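Local atomic coordinates of dTDP-4-dehydrorhamnose 3,5-epimerase (Bacillus anthracis str. Ames, PDB entry 3RYK), a protein that catalyses the epimerisation of dTDP-4-dehydro-6-deoxyglucose at C3 and C5 of the sugar ring, a step in making dTDP-L-rhamnose. Residues 96-101 with 152-157; 103-108 with 125-130; 146-151 with 180-185. All blocks are in the same frame, centred on the assembly; numbering follows the deposited sequence.

Contact 1: 96-101 with 152-157; sequences KLIQVM and TIVMYK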
loop_
_atom_site.group_PDB
_atom_site.type_symbol
_atom_site.label_atom_id
_atom_site.label_comp_id
_atom_site.label_asym_id
_atom_site.label_seq_id
_atom_site.Cartn_x
_atom_site.Cartn_y
_atom_site.Cartn_z
ATOM N N LYS A 96 -5.025 -1.712 13.265
ATOM C CA LYS A 96 -5.101 -1.750 11.806
ATOM C C LYS A 96 -5.215 -0.332 11.265
ATOM O O LYS A 96 -5.638 0.555 11.993
ATOM C CB LYS A 96 -6.292 -2.570 11.345
ATOM C CG LYS A 96 -6.270 -4.008 11.823
ATOM C CD LYS A 96 -7.449 -4.777 11.294
ATOM C CE LYS A 96 -7.448 -6.203 11.805
ATOM N NZ LYS A 96 -8.609 -6.946 11.252
ATOM N N LEU A 97 -4.842 -0.145 9.999
ATOM C CA LEU A 97 -4.902 1.168 9.308
ATOM C C LEU A 97 -5.309 0.771 7.900
ATOM O O LEU A 97 -4.514 0.231 7.142
ATOM C CB LEU A 97 -3.562 1.883 9.381
ATOM C CG LEU A 97 -3.432 3.306 8.829
ATOM C CD1 LEU A 97 -4.349 4.267 9.561
ATOM C CD2 LEU A 97 -1.987 3.698 9.033
ATOM N N ILE A 98 -6.561 1.056 7.566
ATOM C CA ILE A 98 -7.139 0.669 6.300
ATOM C C ILE A 98 -7.433 1.770 5.301
ATOM O O ILE A 98 -7.846 2.860 5.674
ATOM C CB ILE A 98 -8.510 -0.013 6.562
ATOM C CG1 ILE A 98 -8.413 -1.232 7.510
ATOM C CG2 ILE A 98 -9.169 -0.445 5.247
ATOM C CD1 ILE A 98 -8.643 -0.961 8.974
ATOM N N GLN A 99 -7.224 1.444 4.030
ATOM C CA GLN A 99 -7.498 2.344 2.919
ATOM C C GLN A 99 -7.963 1.521 1.719
ATOM O O GLN A 99 -7.729 0.297 1.633
ATOM C CB GLN A 99 -6.299 3.190 2.507
ATOM C CG GLN A 99 -5.122 2.427 1.968
ATOM C CD GLN A 99 -4.026 3.330 1.442
ATOM O OE1 GLN A 99 -4.276 4.478 1.073
ATOM N NE2 GLN A 99 -2.819 2.802 1.360
ATOM N N VAL A 100 -8.620 2.214 0.798
ATOM C CA VAL A 100 -9.143 1.615 -0.425
ATOM C C VAL A 100 -8.329 2.140 -1.602
ATOM O O VAL A 100 -8.218 3.370 -1.812
ATOM C CB VAL A 100 -10.637 1.924 -0.591
ATOM C CG1 VAL A 100 -11.136 1.410 -1.924
ATOM C CG2 VAL A 100 -11.437 1.327 0.587
ATOM N N MET A 101 -7.781 1.218 -2.391
ATOM C CA MET A 101 -6.952 1.576 -3.548
ATOM C C MET A 101 -7.727 1.610 -4.861
ATOM O O MET A 101 -7.359 2.338 -5.806
ATOM C CB MET A 101 -5.763 0.611 -3.642
ATOM C CG MET A 101 -4.958 0.517 -2.318
ATOM S SD MET A 101 -4.376 2.101 -1.646
ATOM C CE MET A 101 -3.315 2.650 -2.992
ATOM N N THR A 152 -13.172 -4.179 -6.012
ATOM C CA THR A 152 -12.716 -3.333 -4.920
ATOM C C THR A 152 -11.483 -3.964 -4.281
ATOM O O THR A 152 -11.443 -5.191 -3.983
ATOM C CB THR A 152 -13.834 -3.035 -3.899
ATOM O OG1 THR A 152 -14.806 -2.172 -4.510
ATOM C CG2 THR A 152 -13.308 -2.359 -2.643
ATOM N N ILE A 153 -10.468 -3.119 -4.096
ATOM C CA ILE A 153 -9.192 -3.499 -3.500
ATOM C C ILE A 153 -8.943 -2.669 -2.239
ATOM O O ILE A 153 -8.863 -1.423 -2.294
ATOM C CB ILE A 153 -8.024 -3.270 -4.482
ATOM C CG1 ILE A 153 -8.254 -4.010 -5.800
ATOM C CG2 ILE A 153 -6.696 -3.701 -3.856
ATOM C CD1 ILE A 153 -7.175 -3.745 -6.854
ATOM N N VAL A 154 -8.813 -3.363 -1.115
ATOM C CA VAL A 154 -8.579 -2.748 0.171
ATOM C C VAL A 154 -7.198 -3.154 0.658
ATOM O O VAL A 154 -6.776 -4.309 0.521
ATOM C CB VAL A 154 -9.617 -3.211 1.203
ATOM C CG1 VAL A 154 -9.376 -2.543 2.544
ATOM C CG2 VAL A 154 -11.020 -2.932 0.713
ATOM N N MET A 155 -6.485 -2.194 1.218
ATOM C CA MET A 155 -5.162 -2.434 1.741
ATOM C C MET A 155 -5.170 -2.013 3.190
ATOM O O MET A 155 -5.777 -1.000 3.540
ATOM C CB MET A 155 -4.119 -1.603 0.993
ATOM C CG MET A 155 -2.710 -1.769 1.535
ATOM S SD MET A 155 -1.497 -0.668 0.790
ATOM C CE MET A 155 -1.515 -1.201 -0.914
ATOM N N TYR A 156 -4.526 -2.791 4.048
ATOM C CA TYR A 156 -4.469 -2.408 5.445
ATOM C C TYR A 156 -3.247 -2.960 6.136
ATOM O O TYR A 156 -2.841 -4.089 5.882
ATOM C CB TYR A 156 -5.750 -2.714 6.207
ATOM C CG TYR A 156 -6.106 -4.162 6.388
ATOM C CD1 TYR A 156 -5.828 -4.811 7.589
ATOM C CD2 TYR A 156 -6.753 -4.864 5.383
ATOM C CE1 TYR A 156 -6.171 -6.145 7.770
ATOM C CE2 TYR A 156 -7.097 -6.175 5.551
ATOM C CZ TYR A 156 -6.806 -6.805 6.750
ATOM O OH TYR A 156 -7.151 -8.121 6.904
ATOM N N LYS A 157 -2.666 -2.119 6.987
ATOM C CA LYS A 157 -1.483 -2.457 7.737
ATOM C C LYS A 157 -1.898 -2.963 9.109
ATOM O O LYS A 157 -2.965 -2.622 9.602
ATOM C CB LYS A 157 -0.617 -1.222 7.938
ATOM C CG LYS A 157 -0.158 -0.519 6.691
ATOM C CD LYS A 157 0.572 0.768 7.068
ATOM C CE LYS A 157 1.181 1.427 5.847
ATOM N NZ LYS A 157 1.977 0.518 4.977
#
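Ile98 and Tyr156 face each other in a non-hydrogen-bonded pair of two antiparallel strands, and their side chains run alongside one another. Ile98 CG1 comes within 3.3 Å of Tyr156 CB, at the root of the ring. The ring owes its place to a chi1 of 66°, which sets CG between the backbone N and the carbonyl carbon. Lys96 flanks the same ring: its extended chain passes with CD 4.0 Å from Tyr156 CE1. On the other side of Ile98, its CG2 presses on Val154 CG1 at 3.4 Å, which is tight for two carbons. Val100 continues this face, with CG2 4.3 Å from Val154 CG2. Phe145 packs on Val154, and His143 on Lys96 and Ile98.

The opposite face carries Leu97, Gln99, Met155 and Lys157. Gln99 stands beside Met155, and its amide NE2 lies 3.8 Å from Met155 SD. Met155 is extended until chi3, where the methyl turns aside. Met101 is bent at both chi2 and chi3 and crosses Met155, with CG 4.0 Å from Met155 CB. Met155 of the second subunit packs on Gln99 and Met101. Lys157 carries its amine away from 96-101 to a salt bridge with Asp71 of the second subunit, and also bridges Asp71 of its own chain.

Five backbone hydrogen bonds join the strands. The one from Met155 N to Gln99 O is 2.8 Å long and nearly straight, at 171°. The bond from Leu97 N to Lys157 O is more bent, at 141°. This is an antiparallel strand pair of the jelly-roll-like fold. Ile98, Val100 and Val154 face the other sheet, Gln99, Met101 and Met155 meet the second subunit, and Tyr156 also touches Phe50 of that subunit.

Contact 2: 103-108 with 125-130; sequences GAIYDV and YILSAD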
loop_
_atom_site.group_PDB
_atom_site.type_symbol
_atom_site.label_atom_id
_atom_site.label_comp_id
_atom_site.label_asym_id
_atom_site.label_seq_id
_atom_site.Cartn_x
_atom_site.Cartn_y
_atom_site.Cartn_z
ATOM N N GLY A 103 -12.008 1.151 -6.061
ATOM C CA GLY A 103 -13.389 0.999 -5.651
ATOM C C GLY A 103 -13.763 1.771 -4.386
ATOM O O GLY A 103 -13.214 2.837 -4.077
ATOM N N ALA A 104 -14.705 1.222 -3.643
ATOM C CA ALA A 104 -15.179 1.850 -2.424
ATOM C C ALA A 104 -15.830 0.810 -1.535
ATOM O O ALA A 104 -16.359 -0.180 -2.045
ATOM C CB ALA A 104 -16.173 2.940 -2.770
ATOM N N ILE A 105 -15.775 1.059 -0.223
ATOM C CA ILE A 105 -16.343 0.187 0.785
ATOM C C ILE A 105 -17.033 0.966 1.896
ATOM O O ILE A 105 -16.781 2.161 2.090
ATOM C CB ILE A 105 -15.213 -0.652 1.484
ATOM C CG1 ILE A 105 -14.334 0.233 2.409
ATOM C CG2 ILE A 105 -14.389 -1.397 0.474
ATOM C CD1 ILE A 105 -13.101 -0.468 2.992
ATOM N N TYR A 106 -17.938 0.282 2.574
ATOM C CA TYR A 106 -18.654 0.795 3.743
ATOM C C TYR A 106 -17.981 -0.015 4.824
ATOM O O TYR A 106 -18.199 -1.226 4.907
ATOM C CB TYR A 106 -20.153 0.571 3.665
ATOM C CG TYR A 106 -20.928 0.805 4.960
ATOM C CD1 TYR A 106 -21.174 2.082 5.447
ATOM C CD2 TYR A 106 -21.483 -0.269 5.654
ATOM C CE1 TYR A 106 -21.910 2.274 6.621
ATOM C CE2 TYR A 106 -22.236 -0.089 6.826
ATOM C CZ TYR A 106 -22.445 1.178 7.309
ATOM O OH TYR A 106 -23.196 1.336 8.473
ATOM N N ASP A 107 -17.150 0.637 5.626
ATOM C CA ASP A 107 -16.399 0.001 6.678
ATOM C C ASP A 107 -16.985 0.248 8.058
ATOM O O ASP A 107 -17.307 1.384 8.422
ATOM C CB ASP A 107 -14.970 0.506 6.553
ATOM C CG ASP A 107 -14.005 -0.225 7.437
ATOM O OD1 ASP A 107 -14.162 -0.255 8.680
ATOM O OD2 ASP A 107 -13.042 -0.752 6.851
ATOM N N VAL A 108 -17.095 -0.823 8.839
ATOM C CA VAL A 108 -17.658 -0.731 10.163
ATOM C C VAL A 108 -16.655 -1.178 11.217
ATOM O O VAL A 108 -15.860 -2.096 10.973
ATOM C CB VAL A 108 -18.875 -1.681 10.311
ATOM C CG1 VAL A 108 -19.343 -1.773 11.794
ATOM C CG2 VAL A 108 -20.014 -1.265 9.384
ATOM N N TYR A 125 -18.141 3.953 8.024
ATOM C CA TYR A 125 -17.387 4.942 7.240
ATOM C C TYR A 125 -17.256 4.523 5.775
ATOM O O TYR A 125 -17.118 3.322 5.454
ATOM C CB TYR A 125 -15.947 4.995 7.738
ATOM C CG TYR A 125 -15.741 5.172 9.213
ATOM C CD1 TYR A 125 -15.486 6.419 9.761
ATOM C CD2 TYR A 125 -15.759 4.084 10.060
ATOM C CE1 TYR A 125 -15.256 6.577 11.117
ATOM C CE2 TYR A 125 -15.546 4.224 11.411
ATOM C CZ TYR A 125 -15.290 5.480 11.941
ATOM O OH TYR A 125 -15.064 5.613 13.292
ATOM N N ILE A 126 -17.272 5.508 4.883
ATOM C CA ILE A 126 -17.129 5.249 3.461
ATOM C C ILE A 126 -15.698 5.613 3.091
ATOM O O ILE A 126 -15.330 6.796 3.144
ATOM C CB ILE A 126 -18.148 6.027 2.579
ATOM C CG1 ILE A 126 -19.600 5.602 2.881
ATOM C CG2 ILE A 126 -17.844 5.824 1.117
ATOM C CD1 ILE A 126 -20.666 6.403 2.112
ATOM N N LEU A 127 -14.923 4.597 2.724
ATOM C CA LEU A 127 -13.541 4.716 2.326
ATOM C C LEU A 127 -13.512 4.369 0.835
ATOM O O LEU A 127 -14.093 3.362 0.388
ATOM C CB LEU A 127 -12.661 3.786 3.158
ATOM C CG LEU A 127 -12.789 3.951 4.684
ATOM C CD1 LEU A 127 -11.850 3.017 5.455
ATOM C CD2 LEU A 127 -12.542 5.401 5.084
ATOM N N SER A 128 -12.864 5.209 0.040
ATOM C CA SER A 128 -12.803 4.967 -1.394
ATOM C C SER A 128 -11.493 5.379 -2.063
ATOM O O SER A 128 -10.641 6.047 -1.466
ATOM C CB SER A 128 -13.959 5.680 -2.077
ATOM O OG SER A 128 -13.787 7.103 -1.969
ATOM N N ALA A 129 -11.359 4.973 -3.323
ATOM C CA ALA A 129 -10.188 5.275 -4.102
ATOM C C ALA A 129 -10.194 6.770 -4.356
ATOM O O ALA A 129 -9.137 7.389 -4.348
ATOM C CB ALA A 129 -10.193 4.502 -5.411
ATOM N N ASP A 130 -11.377 7.345 -4.545
ATOM C CA ASP A 130 -11.507 8.802 -4.796
ATOM C C ASP A 130 -11.300 9.679 -3.569
ATOM O O ASP A 130 -10.695 10.747 -3.704
ATOM C CB ASP A 130 -12.818 9.122 -5.522
ATOM C CG ASP A 130 -12.782 8.698 -6.994
ATOM O OD1 ASP A 130 -12.201 9.449 -7.829
ATOM O OD2 ASP A 130 -13.414 7.675 -7.324
#
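Ile105 and Leu127 form a hydrogen-bonded pair, and their side chains slant across each other on the inner face. Ile105 CG1 lies 4.0 Å from Leu127 CB. Its chi1 of 71° wedges CG1 between the backbone N and the carbonyl carbon, near enough to touch Leu127 O as well. Leu127 CD1 reaches toward Asp107, 4.2 Å from Asp107 CB. Asp107 thus has an apolar neighbour on its aliphatic part, while its OD2 is hydrogen-bonded to His143 NE2.

Tyr125, paired with Asp107, turns the edge of its ring to the neighbouring backbone: Asp107 O lies near the ring plane, 3.5 Å from Tyr125 CD2. The same oxygen accepts a short bond of 2.7 Å from Tyr125 N. Leu135 packs on Asp107, Tyr125 and Leu127, and Val100 on Leu127.

Ala104, Tyr106, Ile126 and Ser128 make up the other face. There the contact is sparse, and Ala104 CB against Ser128 CB at 3.6 Å is its main touch. Tyr106 instead meets Pro180 and Pro182. Beyond the strand end, Ala129 N still bonds to Gly103 O at 2.9 Å. Asn131 ties down this end by bonding Ser128 N and Ile126 O. The pattern is that of a beta hairpin, whose strand 122-128 is an outer strand of its sheet within this chain, in a jelly-roll-like fold.

Contact 3: 146-151 with 180-185; sequences CTLVPH and PWPVTS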
loop_
_atom_site.group_PDB
_atom_site.type_symbol
_atom_site.label_atom_id
_atom_site.label_comp_id
_atom_site.label_asym_id
_atom_site.label_seq_id
_atom_site.Cartn_x
_atom_site.Cartn_y
_atom_site.Cartn_z
ATOM N N CYS A 146 -18.021 -3.816 3.592
ATOM C CA CYS A 146 -18.882 -4.245 2.483
ATOM C C CYS A 146 -18.438 -3.475 1.254
ATOM O O CYS A 146 -18.421 -2.238 1.265
ATOM C CB CYS A 146 -20.361 -3.967 2.774
ATOM S SG CYS A 146 -21.525 -4.559 1.515
ATOM N N THR A 147 -18.083 -4.190 0.193
ATOM C CA THR A 147 -17.643 -3.543 -1.043
ATOM C C THR A 147 -18.880 -2.966 -1.718
ATOM O O THR A 147 -19.919 -3.609 -1.787
ATOM C CB THR A 147 -16.855 -4.505 -1.932
ATOM O OG1 THR A 147 -17.689 -5.609 -2.320
ATOM C CG2 THR A 147 -15.627 -5.045 -1.164
ATOM N N LEU A 148 -18.777 -1.748 -2.243
ATOM C CA LEU A 148 -19.927 -1.106 -2.860
ATOM C C LEU A 148 -20.011 -1.198 -4.384
ATOM O O LEU A 148 -21.062 -0.913 -4.968
ATOM C CB LEU A 148 -19.904 0.382 -2.454
ATOM C CG LEU A 148 -19.848 0.690 -0.950
ATOM C CD1 LEU A 148 -19.923 2.256 -0.790
ATOM C CD2 LEU A 148 -20.935 0.012 -0.117
ATOM N N VAL A 149 -18.919 -1.585 -5.024
ATOM C CA VAL A 149 -18.858 -1.704 -6.477
ATOM C C VAL A 149 -17.927 -2.845 -6.809
ATOM O O VAL A 149 -17.099 -3.204 -5.977
ATOM C CB VAL A 149 -18.282 -0.415 -7.115
ATOM C CG1 VAL A 149 -19.247 0.726 -6.920
ATOM C CG2 VAL A 149 -16.894 -0.100 -6.535
ATOM N N PRO A 150 -18.025 -3.398 -8.022
ATOM C CA PRO A 150 -17.123 -4.503 -8.372
ATOM C C PRO A 150 -15.654 -4.103 -8.361
ATOM O O PRO A 150 -15.303 -2.903 -8.425
ATOM C CB PRO A 150 -17.521 -4.859 -9.812
ATOM C CG PRO A 150 -18.839 -4.236 -10.041
ATOM C CD PRO A 150 -19.030 -3.135 -9.062
ATOM N N HIS A 151 -14.813 -5.120 -8.295
ATOM C CA HIS A 151 -13.365 -4.967 -8.302
ATOM C C HIS A 151 -12.833 -3.966 -7.283
ATOM O O HIS A 151 -12.157 -3.004 -7.660
ATOM C CB HIS A 151 -12.875 -4.593 -9.709
ATOM C CG HIS A 151 -13.318 -5.543 -10.782
ATOM N ND1 HIS A 151 -12.694 -6.752 -11.016
ATOM C CD2 HIS A 151 -14.305 -5.448 -11.704
ATOM C CE1 HIS A 151 -13.289 -7.367 -12.023
ATOM N NE2 HIS A 151 -14.271 -6.597 -12.460
ATOM N N PRO A 180 -26.612 -1.448 9.551
ATOM C CA PRO A 180 -27.347 -1.212 8.306
ATOM C C PRO A 180 -26.516 -1.488 7.044
ATOM O O PRO A 180 -26.286 -0.591 6.230
ATOM C CB PRO A 180 -27.677 0.279 8.404
ATOM C CG PRO A 180 -26.503 0.827 9.085
ATOM C CD PRO A 180 -26.168 -0.172 10.140
ATOM N N TRP A 181 -26.094 -2.730 6.845
ATOM C CA TRP A 181 -25.296 -3.051 5.674
ATOM C C TRP A 181 -26.035 -2.701 4.399
ATOM O O TRP A 181 -27.247 -2.920 4.304
ATOM C CB TRP A 181 -24.924 -4.538 5.631
ATOM C CG TRP A 181 -24.119 -4.988 6.763
ATOM C CD1 TRP A 181 -24.547 -5.704 7.841
ATOM C CD2 TRP A 181 -22.736 -4.724 6.977
ATOM N NE1 TRP A 181 -23.506 -5.934 8.695
ATOM C CE2 TRP A 181 -22.380 -5.338 8.196
ATOM C CE3 TRP A 181 -21.752 -4.043 6.250
ATOM C CZ2 TRP A 181 -21.085 -5.282 8.711
ATOM C CZ3 TRP A 181 -20.462 -3.989 6.772
ATOM C CH2 TRP A 181 -20.145 -4.605 7.994
ATOM N N PRO A 182 -25.313 -2.165 3.396
ATOM C CA PRO A 182 -25.918 -1.782 2.117
ATOM C C PRO A 182 -26.141 -2.967 1.165
ATOM O O PRO A 182 -26.074 -2.816 -0.060
ATOM C CB PRO A 182 -24.874 -0.832 1.548
ATOM C CG PRO A 182 -23.604 -1.373 2.054
ATOM C CD PRO A 182 -23.893 -1.771 3.450
ATOM N N VAL A 183 -26.430 -4.142 1.718
ATOM C CA VAL A 183 -26.647 -5.327 0.915
ATOM C C VAL A 183 -27.579 -6.232 1.703
ATOM O O VAL A 183 -27.597 -6.185 2.926
ATOM C CB VAL A 183 -25.302 -6.057 0.621
ATOM C CG1 VAL A 183 -24.588 -6.405 1.916
ATOM C CG2 VAL A 183 -25.516 -7.286 -0.249
ATOM N N THR A 184 -28.393 -7.000 0.981
ATOM C CA THR A 184 -29.355 -7.925 1.579
ATOM C C THR A 184 -28.818 -9.348 1.686
ATOM O O THR A 184 -28.999 -10.015 2.721
ATOM C CB THR A 184 -30.684 -7.913 0.769
ATOM O OG1 THR A 184 -31.335 -6.648 0.954
ATOM C CG2 THR A 184 -31.652 -9.027 1.200
ATOM N N SER A 185 -28.166 -9.801 0.622
ATOM C CA SER A 185 -27.601 -11.152 0.561
ATOM C C SER A 185 -26.103 -11.032 0.307
ATOM O O SER A 185 -25.640 -11.333 -0.790
ATOM C CB SER A 185 -28.274 -11.921 -0.579
ATOM O OG SER A 185 -29.686 -11.950 -0.414
#
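The end of strand 141-147 and the irregular loop 180-185 meet without pairing, and even their nearest CA atoms, those of Cys146 and Trp181, are 7.3 Å apart. The contact is made almost entirely by side chains. Cys146 is its hub and points at the loop. Its thiol swings away from the backbone N (chi1 -176°) and lies against both Pro182 and Val183. Cys146 SG is 3.6 Å from Val183 CG1 and 3.8 Å from Pro182 CG. Behind the sulfur, Cys146 CB touches the six-membered ring of Trp181, at 3.7 Å from Trp181 CE3.

Leu148 reaches over from beyond the strand end. Leu148 CD2 meets Pro182 CG at 3.7 Å, and the two side chains cross at about a right angle. Pro182 CG is therefore touched by both the sulfur and a leucine methyl.

Trp181 is fixed from outside the contact. Its NE1 bonds to Trp172 O, and the two indole rings meet with their planes inclined at about 55°. Ile82 packs on both Trp181 and Cys146. This is an apolar seam at the surface, where the loop between strand 167-169 and helix 190-193 lies against one sheet of the jelly-roll-like fold.

In the fold
Contacts 1 and 2 lie on separate sheets, their centres 9 Å apart. Val100 CG2 meets Ile105 CD1 at 3.4 Å, and Thr152 also packs on Ile105, so the two layers meet as in a sandwich. Contact 2 is nested within the chain loop closed by contact 1. Contacts 2 and 3 share a sheet: Tyr106 N probably bonds to Cys146 O at 2.9 Å, and Leu148 N probably to Ala104 O, also at 2.9 Å. The centres of contacts 1 and 3 are 16 Å apart, though Thr152 packs on Thr147. Of the three, contact 1 comes nearest to the bound pyrophosphate, with the Tyr156 side chain about 6 Å away; the Asp107 side chain is about 13 Å from the pyrophosphate, as is that of Trp181.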